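Side-chain contacts in N-alpha-acetyltransferase 30 (Saccharomyces cerevisiae, PDB 6YGA), which acetylates, as the catalytic subunit of NatC, the N-terminal methionine of proteins whose second residue is leucine, isoleucine or phenylalanine, using acetyl-CoA: residues Met141-Tyr144 with Gly149-Phe152; Glu14-Ile19 with Tyr38-Trp43; Asp70-Arg73 with Leu77-Tyr80; Lys98-Ala103 with Asn128-Met133. All blocks are in the same frame, centred on the assembly; numbering follows the deposited sequence.

The four contacts share one GNAT fold, with helices packed on both sides of a mixed central sheet. Interactions 2 and 4 each join two helices; their centres are 21 Å apart and lie on opposite sides of the centre of the chain. Interaction 3 belongs to the sheet itself, and it touches interaction 2 directly, where W43 CZ2 comes to 3.6 Å from D70 OD1. Interaction 1 joins two further strands of the same sheet; its nearest atoms stay about 5 Å from those of interactions 3 and 4. No acetyl-CoA or peptide substrate is bound in this apo complex, and the 1,2-ethanediol beside Y130 of interaction 4 probably comes from the crystallisation liquor.

Interaction 1: residues Met141-Tyr144 with Gly149-Phe152; sequences MFRY and GDAF
M141 and A151 form an antiparallel hydrogen-bonded pair. M141 N donates a hydrogen bond to A151 O at 2.9 Å, and A151 N returns a bond to M141 O at 3.1 Å. The selenomethionine side chain of M141 is bent at chi2 and chi3, which brings its terminal CE to 4.0 Å from A151 CB. From M141 to Y144 the chain makes a type II turn, and F142 at its second position directs its side chain away from 149-152, where Y107 of the N-alpha-acetyltransferase 35 chain meets its ring edge-to-face. At R143 the contact passes to the backbone: its N-H points almost straight at D150 OD1 (2.8 Å, 168°) and meets the oxygen from above the carboxylate plane. The carboxylate thus grips the turn, while the guanidinium of R143 bonds to N147 instead. Y144 closes the walk by laying CB and the CD2 side of its ring against the methyl of A151, with CB to CB at 3.5 Å; CG stands anti to the backbone N (chi1 -174°), and the phenol end leads away. D150 has a second hold, since its OD2 forms a salt bridge with R140 of strand 136-141. The contact therefore ties the end of strand 136-141, outermost of the sheet within this chain, to the start of strand 151-157, which pairs on its other side with strand 114-120.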
loop_
_atom_site.group_PDB
_atom_site.type_symbol
_atom_site.label_atom_id
_atom_site.label_comp_id
_atom_site.label_asym_id
_atom_site.label_seq_id
_atom_site.Cartn_x
_atom_site.Cartn_y
_atom_site.Cartn_z
HETATM N N MSE A 141 -2.875 5.685 -1.196
HETATM C CA MSE A 141 -2.377 4.819 -0.131
HETATM C C MSE A 141 -3.100 3.476 -0.121
HETATM O O MSE A 141 -4.320 3.418 0.013
HETATM C CB MSE A 141 -2.510 5.511 1.229
HETATM C CG MSE A 141 -1.692 6.790 1.349
HETATM SE SE MSE A 141 -2.550 8.350 0.548
HETATM C CE MSE A 141 -3.306 9.143 2.160
ATOM N N PHE A 142 -2.326 2.402 -0.262
ATOM C CA PHE A 142 -2.877 1.061 -0.422
ATOM C C PHE A 142 -3.576 0.604 0.857
ATOM O O PHE A 142 -2.949 0.517 1.919
ATOM C CB PHE A 142 -1.757 0.097 -0.805
ATOM C CG PHE A 142 -2.205 -1.322 -1.003
ATOM C CD1 PHE A 142 -2.832 -1.708 -2.176
ATOM C CD2 PHE A 142 -1.974 -2.276 -0.025
ATOM C CE1 PHE A 142 -3.238 -3.016 -2.362
ATOM C CE2 PHE A 142 -2.373 -3.583 -0.206
ATOM C CZ PHE A 142 -3.008 -3.954 -1.376
ATOM N N ARG A 143 -4.876 0.313 0.742
ATOM C CA ARG A 143 -5.690 -0.208 1.846
ATOM C C ARG A 143 -5.596 0.682 3.084
ATOM O O ARG A 143 -5.573 0.206 4.220
ATOM C CB ARG A 143 -5.313 -1.656 2.172
ATOM C CG ARG A 143 -5.650 -2.637 1.061
ATOM C CD ARG A 143 -5.404 -4.077 1.480
ATOM N NE ARG A 143 -6.186 -4.442 2.655
ATOM C CZ ARG A 143 -7.451 -4.848 2.614
ATOM N NH1 ARG A 143 -8.080 -4.937 1.451
ATOM N NH2 ARG A 143 -8.088 -5.162 3.733
ATOM N N TYR A 144 -5.540 1.995 2.849
ATOM C CA TYR A 144 -5.470 2.957 3.944
ATOM C C TYR A 144 -6.698 2.861 4.839
ATOM O O TYR A 144 -6.605 3.044 6.059
ATOM C CB TYR A 144 -5.316 4.362 3.365
ATOM C CG TYR A 144 -5.093 5.465 4.373
ATOM C CD1 TYR A 144 -3.811 5.799 4.794
ATOM C CD2 TYR A 144 -6.158 6.196 4.876
ATOM C CE1 TYR A 144 -3.600 6.818 5.706
ATOM C CE2 TYR A 144 -5.961 7.213 5.787
ATOM C CZ TYR A 144 -4.680 7.521 6.198
ATOM O OH TYR A 144 -4.483 8.536 7.106
ATOM N N GLY A 149 -11.052 0.203 1.373
ATOM C CA GLY A 149 -10.279 0.480 0.178
ATOM C C GLY A 149 -9.150 1.468 0.418
ATOM O O GLY A 149 -8.796 1.810 1.549
ATOM N N ASP A 150 -8.583 1.931 -0.692
ATOM C CA ASP A 150 -7.437 2.824 -0.671
ATOM C C ASP A 150 -7.868 4.244 -0.304
ATOM O O ASP A 150 -9.053 4.551 -0.146
ATOM C CB ASP A 150 -6.732 2.812 -2.026
ATOM C CG ASP A 150 -6.302 1.419 -2.452
ATOM O OD1 ASP A 150 -6.382 0.489 -1.623
ATOM O OD2 ASP A 150 -5.883 1.257 -3.621
ATOM N N ALA A 151 -6.882 5.126 -0.171
ATOM C CA ALA A 151 -7.128 6.535 0.075
ATOM C C ALA A 151 -6.411 7.366 -0.973
ATOM O O ALA A 151 -5.438 6.928 -1.590
ATOM C CB ALA A 151 -6.652 6.973 1.463
ATOM N N PHE A 152 -6.918 8.577 -1.166
ATOM C CA PHE A 152 -6.222 9.623 -1.897
ATOM C C PHE A 152 -5.748 10.671 -0.901
ATOM O O PHE A 152 -6.453 10.990 0.063
ATOM C CB PHE A 152 -7.127 10.278 -2.949
ATOM C CG PHE A 152 -7.296 9.472 -4.211
ATOM C CD1 PHE A 152 -6.231 8.771 -4.752
ATOM C CD2 PHE A 152 -8.522 9.424 -4.862
ATOM C CE1 PHE A 152 -6.388 8.035 -5.915
ATOM C CE2 PHE A 152 -8.683 8.688 -6.026
ATOM C CZ PHE A 152 -7.616 7.994 -6.551
#

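Interaction 2: residues Glu14-Ile19 with Tyr38-Trp43; sequences EQFASI and YFLNQW
F16 and L40 mark the nearest backbone approach of helix segment 14-19 and segment 38-43, which starts in helix 33-40, with their CA atoms 8.7 Å apart and no hydrogen bond crossing the gap. Side chains bridge it. The F16 ring is carried toward the other segment because CG stands anti to the backbone N (chi1 -166°), and its CD2-CE2 side meets one branch of L40. CE2 of F16 lies 3.6 Å from CD2 of L40, and CD2 of F16 lies 3.7 Å from that same methyl, so the methyl straddles one ring bond. It approaches obliquely. CB of L40 adds a looser touch, 4.1 Å from F16 CE2. One helical turn after F16, I19 CD1 comes only loosely near, 4.4 Å from L40 CD2. The leucine methyl therefore has the aromatic ring as its main partner and the isoleucine as a lesser one, all three residues being buried. A polar atom borders the patch: N41 OD1 sits near the plane of the F16 ring, 4.3 Å from its CE2 at the edge, while N41 ND2 makes a weak hydrogen bond to the backbone of E38 of the N-alpha-acetyltransferase 35 chain. L8 packs against both I19 and L40. Beyond it the sheet closes the core, as I19 rests on I49 and L40 on T47 of strand 47-52, and F16 also leans on Y36 and R37 of helix 33-40.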
loop_
_atom_site.group_PDB
_atom_site.type_symbol
_atom_site.label_atom_id
_atom_site.label_comp_id
_atom_site.label_asym_id
_atom_site.label_seq_id
_atom_site.Cartn_x
_atom_site.Cartn_y
_atom_site.Cartn_z
ATOM N N GLU A 14 -21.170 21.815 26.431
ATOM C CA GLU A 14 -22.216 21.154 25.658
ATOM C C GLU A 14 -21.938 21.235 24.162
ATOM O O GLU A 14 -22.235 20.292 23.418
ATOM C CB GLU A 14 -23.578 21.766 25.984
ATOM C CG GLU A 14 -24.165 21.306 27.307
ATOM C CD GLU A 14 -25.568 21.827 27.533
ATOM O OE1 GLU A 14 -26.043 22.631 26.703
ATOM O OE2 GLU A 14 -26.194 21.430 28.538
ATOM N N GLN A 15 -21.380 22.355 23.700
ATOM C CA GLN A 15 -20.986 22.464 22.300
ATOM C C GLN A 15 -19.931 21.419 21.957
ATOM O O GLN A 15 -19.988 20.781 20.900
ATOM C CB GLN A 15 -20.473 23.876 22.026
ATOM C CG GLN A 15 -20.658 24.369 20.607
ATOM C CD GLN A 15 -20.145 25.783 20.423
ATOM O OE1 GLN A 15 -18.938 26.020 20.399
ATOM N NE2 GLN A 15 -21.064 26.734 20.302
ATOM N N PHE A 16 -18.963 21.229 22.857
ATOM C CA PHE A 16 -17.936 20.206 22.683
ATOM C C PHE A 16 -18.556 18.827 22.491
ATOM O O PHE A 16 -18.224 18.109 21.541
ATOM C CB PHE A 16 -17.005 20.213 23.899
ATOM C CG PHE A 16 -15.717 19.452 23.702
ATOM C CD1 PHE A 16 -15.705 18.067 23.648
ATOM C CD2 PHE A 16 -14.512 20.129 23.607
ATOM C CE1 PHE A 16 -14.520 17.374 23.477
ATOM C CE2 PHE A 16 -13.321 19.442 23.439
ATOM C CZ PHE A 16 -13.326 18.062 23.373
ATOM N N ALA A 17 -19.453 18.436 23.399
ATOM C CA ALA A 17 -20.025 17.096 23.339
ATOM C C ALA A 17 -20.849 16.899 22.072
ATOM O O ALA A 17 -20.872 15.802 21.504
ATOM C CB ALA A 17 -20.876 16.832 24.580
ATOM N N SER A 18 -21.532 17.950 21.614
ATOM C CA SER A 18 -22.364 17.824 20.422
ATOM C C SER A 18 -21.519 17.544 19.186
ATOM O O SER A 18 -21.944 16.806 18.289
ATOM C CB SER A 18 -23.193 19.091 20.228
ATOM O OG SER A 18 -23.770 19.528 21.448
ATOM N N ILE A 19 -20.324 18.134 19.118
ATOM C CA ILE A 19 -19.418 17.879 18.001
ATOM C C ILE A 19 -18.986 16.420 17.989
ATOM O O ILE A 19 -18.914 15.785 16.930
ATOM C CB ILE A 19 -18.208 18.827 18.077
ATOM C CG1 ILE A 19 -18.657 20.283 17.926
ATOM C CG2 ILE A 19 -17.165 18.465 17.029
ATOM C CD1 ILE A 19 -17.574 21.292 18.230
ATOM N N TYR A 38 -6.959 16.862 21.391
ATOM C CA TYR A 38 -5.747 17.210 20.657
ATOM C C TYR A 38 -6.024 18.291 19.621
ATOM O O TYR A 38 -5.210 19.202 19.426
ATOM C CB TYR A 38 -5.167 15.959 19.995
ATOM C CG TYR A 38 -4.249 16.228 18.821
ATOM C CD1 TYR A 38 -2.940 16.645 19.019
ATOM C CD2 TYR A 38 -4.689 16.045 17.516
ATOM C CE1 TYR A 38 -2.097 16.883 17.950
ATOM C CE2 TYR A 38 -3.854 16.280 16.441
ATOM C CZ TYR A 38 -2.561 16.698 16.663
ATOM O OH TYR A 38 -1.731 16.932 15.592
ATOM N N PHE A 39 -7.174 18.211 18.949
ATOM C CA PHE A 39 -7.537 19.215 17.957
ATOM C C PHE A 39 -8.056 20.492 18.611
ATOM O O PHE A 39 -7.536 21.584 18.357
ATOM C CB PHE A 39 -8.593 18.653 17.000
ATOM C CG PHE A 39 -8.030 17.841 15.865
ATOM C CD1 PHE A 39 -7.545 18.464 14.727
ATOM C CD2 PHE A 39 -8.011 16.454 15.922
ATOM C CE1 PHE A 39 -7.034 17.726 13.675
ATOM C CE2 PHE A 39 -7.501 15.708 14.871
ATOM C CZ PHE A 39 -7.011 16.346 13.747
ATOM N N LEU A 40 -9.076 20.374 19.462
ATOM C CA LEU A 40 -9.853 21.543 19.860
ATOM C C LEU A 40 -9.144 22.405 20.896
ATOM O O LEU A 40 -9.325 23.627 20.904
ATOM C CB LEU A 40 -11.222 21.107 20.389
ATOM C CG LEU A 40 -12.351 20.933 19.365
ATOM C CD1 LEU A 40 -12.031 19.882 18.306
ATOM C CD2 LEU A 40 -13.655 20.599 20.077
ATOM N N ASN A 41 -8.348 21.803 21.777
ATOM C CA ASN A 41 -7.650 22.595 22.781
ATOM C C ASN A 41 -6.440 23.319 22.205
ATOM O O ASN A 41 -6.134 24.440 22.628
ATOM C CB ASN A 41 -7.237 21.704 23.952
ATOM C CG ASN A 41 -8.394 21.399 24.877
ATOM O OD1 ASN A 41 -9.417 20.858 24.452
ATOM N ND2 ASN A 41 -8.243 21.747 26.148
ATOM N N GLN A 42 -5.761 22.721 21.229
ATOM C CA GLN A 42 -4.566 23.329 20.661
ATOM C C GLN A 42 -4.862 24.206 19.449
ATOM O O GLN A 42 -4.151 25.194 19.223
ATOM C CB GLN A 42 -3.558 22.239 20.299
ATOM C CG GLN A 42 -3.145 21.398 21.504
ATOM C CD GLN A 42 -2.073 20.379 21.183
ATOM O OE1 GLN A 42 -2.217 19.574 20.261
ATOM N NE2 GLN A 42 -0.991 20.404 21.951
ATOM N N TRP A 43 -5.894 23.885 18.669
ATOM C CA TRP A 43 -6.351 24.727 17.564
ATOM C C TRP A 43 -7.844 24.998 17.725
ATOM O O TRP A 43 -8.657 24.543 16.908
ATOM C CB TRP A 43 -6.074 24.078 16.210
ATOM C CG TRP A 43 -4.629 23.816 15.939
ATOM C CD1 TRP A 43 -3.732 24.672 15.368
ATOM C CD2 TRP A 43 -3.914 22.608 16.217
ATOM N NE1 TRP A 43 -2.499 24.072 15.279
ATOM C CE2 TRP A 43 -2.585 22.805 15.793
ATOM C CE3 TRP A 43 -4.268 21.381 16.786
ATOM C CZ2 TRP A 43 -1.610 21.822 15.920
ATOM C CZ3 TRP A 43 -3.298 20.406 16.911
ATOM C CH2 TRP A 43 -1.985 20.632 16.479
#

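Interaction 3: residues Asp70-Arg73 with Leu77-Tyr80; sequences DPHR and LRGY
The contact is the end of a beta hairpin, where D70 of strand 61-72 pairs with R78 of strand 76-86 near the turn. These residues form an antiparallel hydrogen-bonded pair: R78 N bonds to D70 O at 2.9 Å, and D70 N bonds to R78 O at 3.2 Å. P71 and L77 follow as the non-hydrogen-bonded pair, their CA atoms only 4.3 Å apart. On the P71 and L77 face, the CD2 branch of L77 lies over the start of the proline, 3.7 Å from P71 N and 4.1 Å from P71 CD. The guanidinium of R78, in turn, lies stacked flat on the imidazole of H72, centres 3.6 Å apart and planes 20° from parallel. Both side chains set CG anti to the backbone N (chi1 -167° in H72, 166° in R78), placing the two groups side by side and pointing the same way, and a bend at chi3 turns the guanidinium onto the ring. R78 NH1 stands above H72 NE2 at 3.2 Å, but the angle is too poor for a hydrogen bond. The polar end of R78 has its strong partner in E114, bound through NH2 in a salt bridge that helps fix the orientation of the group. A positive charge spread over its face would probably disfavour protonation of the H72 ring, although E114 should soften that effect; the backbone bonds set the register, and the stack joins the side chains without a hydrogen bond between them.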
loop_
_atom_site.group_PDB
_atom_site.type_symbol
_atom_site.label_atom_id
_atom_site.label_comp_id
_atom_site.label_asym_id
_atom_site.label_seq_id
_atom_site.Cartn_x
_atom_site.Cartn_y
_atom_site.Cartn_z
ATOM N N ASP A 70 0.301 22.815 11.144
ATOM C CA ASP A 70 1.642 22.624 11.667
ATOM C C ASP A 70 2.625 22.937 10.552
ATOM O O ASP A 70 2.271 22.828 9.372
ATOM C CB ASP A 70 1.855 21.187 12.171
ATOM C CG ASP A 70 1.449 21.009 13.622
ATOM O OD1 ASP A 70 1.678 21.940 14.422
ATOM O OD2 ASP A 70 0.907 19.936 13.965
ATOM N N PRO A 71 3.849 23.338 10.886
ATOM C CA PRO A 71 4.876 23.458 9.845
ATOM C C PRO A 71 5.170 22.100 9.226
ATOM O O PRO A 71 5.286 21.091 9.925
ATOM C CB PRO A 71 6.089 24.012 10.605
ATOM C CG PRO A 71 5.847 23.636 12.029
ATOM C CD PRO A 71 4.361 23.718 12.213
ATOM N N HIS A 72 5.258 22.073 7.901
ATOM C CA HIS A 72 5.659 20.880 7.169
ATOM C C HIS A 72 7.026 21.137 6.556
ATOM O O HIS A 72 7.279 22.225 6.028
ATOM C CB HIS A 72 4.648 20.508 6.081
ATOM C CG HIS A 72 4.843 19.131 5.519
ATOM N ND1 HIS A 72 5.242 18.903 4.219
ATOM C CD2 HIS A 72 4.694 17.910 6.085
ATOM C CE1 HIS A 72 5.329 17.601 4.009
ATOM N NE2 HIS A 72 5.003 16.976 5.125
ATOM N N ARG A 73 7.891 20.128 6.619
ATOM C CA ARG A 73 9.335 20.300 6.418
ATOM C C ARG A 73 9.751 21.335 7.458
ATOM O O ARG A 73 9.474 21.139 8.652
ATOM C CB ARG A 73 9.666 20.652 4.969
ATOM C CG ARG A 73 9.106 19.687 3.944
ATOM C CD ARG A 73 9.258 18.251 4.407
ATOM N NE ARG A 73 9.454 17.327 3.295
ATOM C CZ ARG A 73 9.302 16.011 3.390
ATOM N NH1 ARG A 73 8.938 15.470 4.545
ATOM N NH2 ARG A 73 9.503 15.237 2.332
ATOM N N LEU A 77 3.797 26.088 6.047
ATOM C CA LEU A 77 2.708 25.791 6.970
ATOM C C LEU A 77 1.653 24.967 6.247
ATOM O O LEU A 77 1.128 25.393 5.211
ATOM C CB LEU A 77 2.088 27.073 7.520
ATOM C CG LEU A 77 2.846 27.754 8.654
ATOM C CD1 LEU A 77 2.098 28.984 9.146
ATOM C CD2 LEU A 77 3.068 26.768 9.787
ATOM N N ARG A 78 1.339 23.796 6.800
ATOM C CA ARG A 78 0.373 22.871 6.218
ATOM C C ARG A 78 -0.885 22.846 7.079
ATOM O O ARG A 78 -0.854 22.390 8.228
ATOM C CB ARG A 78 0.969 21.469 6.092
ATOM C CG ARG A 78 -0.065 20.388 5.819
ATOM C CD ARG A 78 0.585 19.097 5.361
ATOM N NE ARG A 78 1.174 19.232 4.033
ATOM C CZ ARG A 78 1.841 18.266 3.411
ATOM N NH1 ARG A 78 2.009 17.090 3.997
ATOM N NH2 ARG A 78 2.341 18.476 2.201
ATOM N N GLY A 79 -1.985 23.348 6.525
ATOM C CA GLY A 79 -3.276 23.134 7.137
ATOM C C GLY A 79 -3.773 21.723 6.883
ATOM O O GLY A 79 -3.445 21.094 5.877
ATOM N N TYR A 80 -4.575 21.219 7.818
ATOM C CA TYR A 80 -5.042 19.840 7.763
ATOM C C TYR A 80 -6.499 19.773 8.187
ATOM O O TYR A 80 -6.869 20.323 9.228
ATOM C CB TYR A 80 -4.184 18.936 8.657
ATOM C CG TYR A 80 -4.638 17.496 8.692
ATOM C CD1 TYR A 80 -4.450 16.664 7.597
ATOM C CD2 TYR A 80 -5.245 16.967 9.824
ATOM C CE1 TYR A 80 -4.862 15.348 7.624
ATOM C CE2 TYR A 80 -5.660 15.651 9.861
ATOM C CZ TYR A 80 -5.467 14.848 8.759
ATOM O OH TYR A 80 -5.880 13.536 8.793
#

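Interaction 4: residues Lys98-Ala103 with Asn128-Met133; sequences KLVEIA and NLYEGM. With EDO (1,2-ethanediol), chain K.
Y130 and M133, three residues apart on one side of segment 128-133, both close on V100 of helix 95-109. The tyrosine offers the edge of its ring: Y130 CE1 lies 3.7 Å from V100 CG1 and 3.8 Å from V100 CG2. Both methyls touch this one ring corner, CG1 near the ring plane and CG2 further above it on the same side, and the two side chains cross at about a right angle. The phenol end runs on toward the bound 1,2-ethanediol, where Y130 OH and EDO O1 make a weak hydrogen bond of 3.4 Å. M133, a selenomethionine here, comes next. Its chain is extended through chi2 and bends only at chi3 (60°), presenting both SE and CE to the helix: SE is 3.5 Å from V100 CG1, and CE packs 3.7 Å from CG of E101. V100 CG1 thus touches both ring edge and selenium, in directions about 90° apart. E101 contributes its aliphatic part alone. Around the patch, I65 and L84 of the sheet back V100, Y130 meets F135 edge-to-face, and F578 of the N-alpha-acetyltransferase 35 chain packs on E101 and M133. With no hydrogen bond across it, the junction rests on shape and van der Waals contact; the polar ends of E101 and Y130 lie at its margins, with only a long salt bridge to K98 and the weak diol bond.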
loop_
_atom_site.group_PDB
_atom_site.type_symbol
_atom_site.label_atom_id
_atom_site.label_comp_id
_atom_site.label_asym_id
_atom_site.label_seq_id
_atom_site.Cartn_x
_atom_site.Cartn_y
_atom_site.Cartn_z
ATOM N N LYS A 98 -19.790 24.754 2.621
ATOM C CA LYS A 98 -19.603 26.041 3.282
ATOM C C LYS A 98 -18.672 25.915 4.483
ATOM O O LYS A 98 -17.893 26.830 4.769
ATOM C CB LYS A 98 -20.954 26.617 3.700
ATOM C CG LYS A 98 -20.929 28.117 3.912
ATOM C CD LYS A 98 -20.506 28.830 2.639
ATOM C CE LYS A 98 -20.385 30.327 2.855
ATOM N NZ LYS A 98 -20.149 31.044 1.572
ATOM N N LEU A 99 -18.738 24.788 5.197
ATOM C CA LEU A 99 -17.836 24.574 6.323
ATOM C C LEU A 99 -16.392 24.442 5.856
ATOM O O LEU A 99 -15.474 24.957 6.505
ATOM C CB LEU A 99 -18.263 23.336 7.112
ATOM C CG LEU A 99 -19.441 23.501 8.075
ATOM C CD1 LEU A 99 -19.984 22.145 8.494
ATOM C CD2 LEU A 99 -19.014 24.299 9.294
ATOM N N VAL A 100 -16.168 23.751 4.737
ATOM C CA VAL A 100 -14.817 23.649 4.195
ATOM C C VAL A 100 -14.320 25.021 3.763
ATOM O O VAL A 100 -13.169 25.391 4.023
ATOM C CB VAL A 100 -14.778 22.637 3.034
ATOM C CG1 VAL A 100 -13.398 22.603 2.405
ATOM C CG2 VAL A 100 -15.162 21.251 3.522
ATOM N N GLU A 101 -15.187 25.809 3.122
ATOM C CA GLU A 101 -14.776 27.121 2.632
ATOM C C GLU A 101 -14.406 28.056 3.777
ATOM O O GLU A 101 -13.423 28.799 3.683
ATOM C CB GLU A 101 -15.885 27.736 1.777
ATOM C CG GLU A 101 -16.032 27.106 0.400
ATOM C CD GLU A 101 -17.154 27.726 -0.415
ATOM O OE1 GLU A 101 -18.076 28.313 0.189
ATOM O OE2 GLU A 101 -17.114 27.628 -1.660
ATOM N N ILE A 102 -15.181 28.038 4.864
ATOM C CA ILE A 102 -14.882 28.945 5.968
ATOM C C ILE A 102 -13.640 28.484 6.724
ATOM O O ILE A 102 -12.893 29.310 7.261
ATOM C CB ILE A 102 -16.106 29.091 6.893
ATOM C CG1 ILE A 102 -15.872 30.195 7.926
ATOM C CG2 ILE A 102 -16.427 27.780 7.591
ATOM C CD1 ILE A 102 -17.084 30.503 8.765
ATOM N N ALA A 103 -13.379 27.174 6.758
ATOM C CA ALA A 103 -12.181 26.674 7.425
ATOM C C ALA A 103 -10.928 26.979 6.611
ATOM O O ALA A 103 -9.911 27.411 7.165
ATOM C CB ALA A 103 -12.306 25.173 7.677
ATOM N N ASN A 128 -15.608 15.008 -5.262
ATOM C CA ASN A 128 -16.207 16.062 -6.074
ATOM C C ASN A 128 -16.196 17.397 -5.337
ATOM O O ASN A 128 -15.964 18.448 -5.945
ATOM C CB ASN A 128 -17.628 15.664 -6.470
ATOM C CG ASN A 128 -18.256 16.636 -7.448
ATOM O OD1 ASN A 128 -18.138 16.477 -8.664
ATOM N ND2 ASN A 128 -18.940 17.645 -6.922
ATOM N N LEU A 129 -16.428 17.374 -4.024
ATOM C CA LEU A 129 -16.449 18.612 -3.250
ATOM C C LEU A 129 -15.065 19.248 -3.182
ATOM O O LEU A 129 -14.913 20.457 -3.398
ATOM C CB LEU A 129 -17.000 18.329 -1.849
ATOM C CG LEU A 129 -16.807 19.315 -0.694
ATOM C CD1 LEU A 129 -17.162 20.740 -1.083
ATOM C CD2 LEU A 129 -17.655 18.867 0.485
ATOM N N TYR A 130 -14.038 18.447 -2.896
ATOM C CA TYR A 130 -12.696 18.988 -2.700
ATOM C C TYR A 130 -12.023 19.336 -4.025
ATOM O O TYR A 130 -11.430 20.411 -4.162
ATOM C CB TYR A 130 -11.852 17.994 -1.903
ATOM C CG TYR A 130 -12.272 17.902 -0.457
ATOM C CD1 TYR A 130 -12.432 19.051 0.307
ATOM C CD2 TYR A 130 -12.535 16.675 0.139
ATOM C CE1 TYR A 130 -12.820 18.984 1.625
ATOM C CE2 TYR A 130 -12.930 16.595 1.462
ATOM C CZ TYR A 130 -13.069 17.756 2.200
ATOM O OH TYR A 130 -13.460 17.694 3.517
ATOM N N GLU A 131 -12.103 18.443 -5.013
ATOM C CA GLU A 131 -11.453 18.720 -6.289
ATOM C C GLU A 131 -12.101 19.901 -7.001
ATOM O O GLU A 131 -11.434 20.604 -7.769
ATOM C CB GLU A 131 -11.471 17.471 -7.170
ATOM C CG GLU A 131 -10.621 16.335 -6.616
ATOM C CD GLU A 131 -10.968 14.987 -7.213
ATOM O OE1 GLU A 131 -11.788 14.937 -8.154
ATOM O OE2 GLU A 131 -10.420 13.972 -6.733
ATOM N N GLY A 132 -13.388 20.148 -6.747
ATOM C CA GLY A 132 -14.034 21.333 -7.281
ATOM C C GLY A 132 -13.492 22.633 -6.722
ATOM O O GLY A 132 -13.714 23.691 -7.320
HETATM N N MSE A 133 -12.785 22.580 -5.595
HETATM C CA MSE A 133 -12.231 23.781 -4.971
HETATM C C MSE A 133 -10.776 23.990 -5.375
HETATM O O MSE A 133 -10.165 25.002 -5.031
HETATM C CB MSE A 133 -12.341 23.703 -3.448
HETATM C CG MSE A 133 -13.752 23.507 -2.943
HETATM SE SE MSE A 133 -13.814 23.430 -1.001
HETATM C CE MSE A 133 -13.066 25.179 -0.600
HETATM C C1 EDO K . -11.746 14.652 4.713
HETATM O O1 EDO K . -13.107 14.416 4.327
HETATM C C2 EDO K . -11.705 15.029 6.188
HETATM O O2 EDO K . -12.224 13.940 6.956
#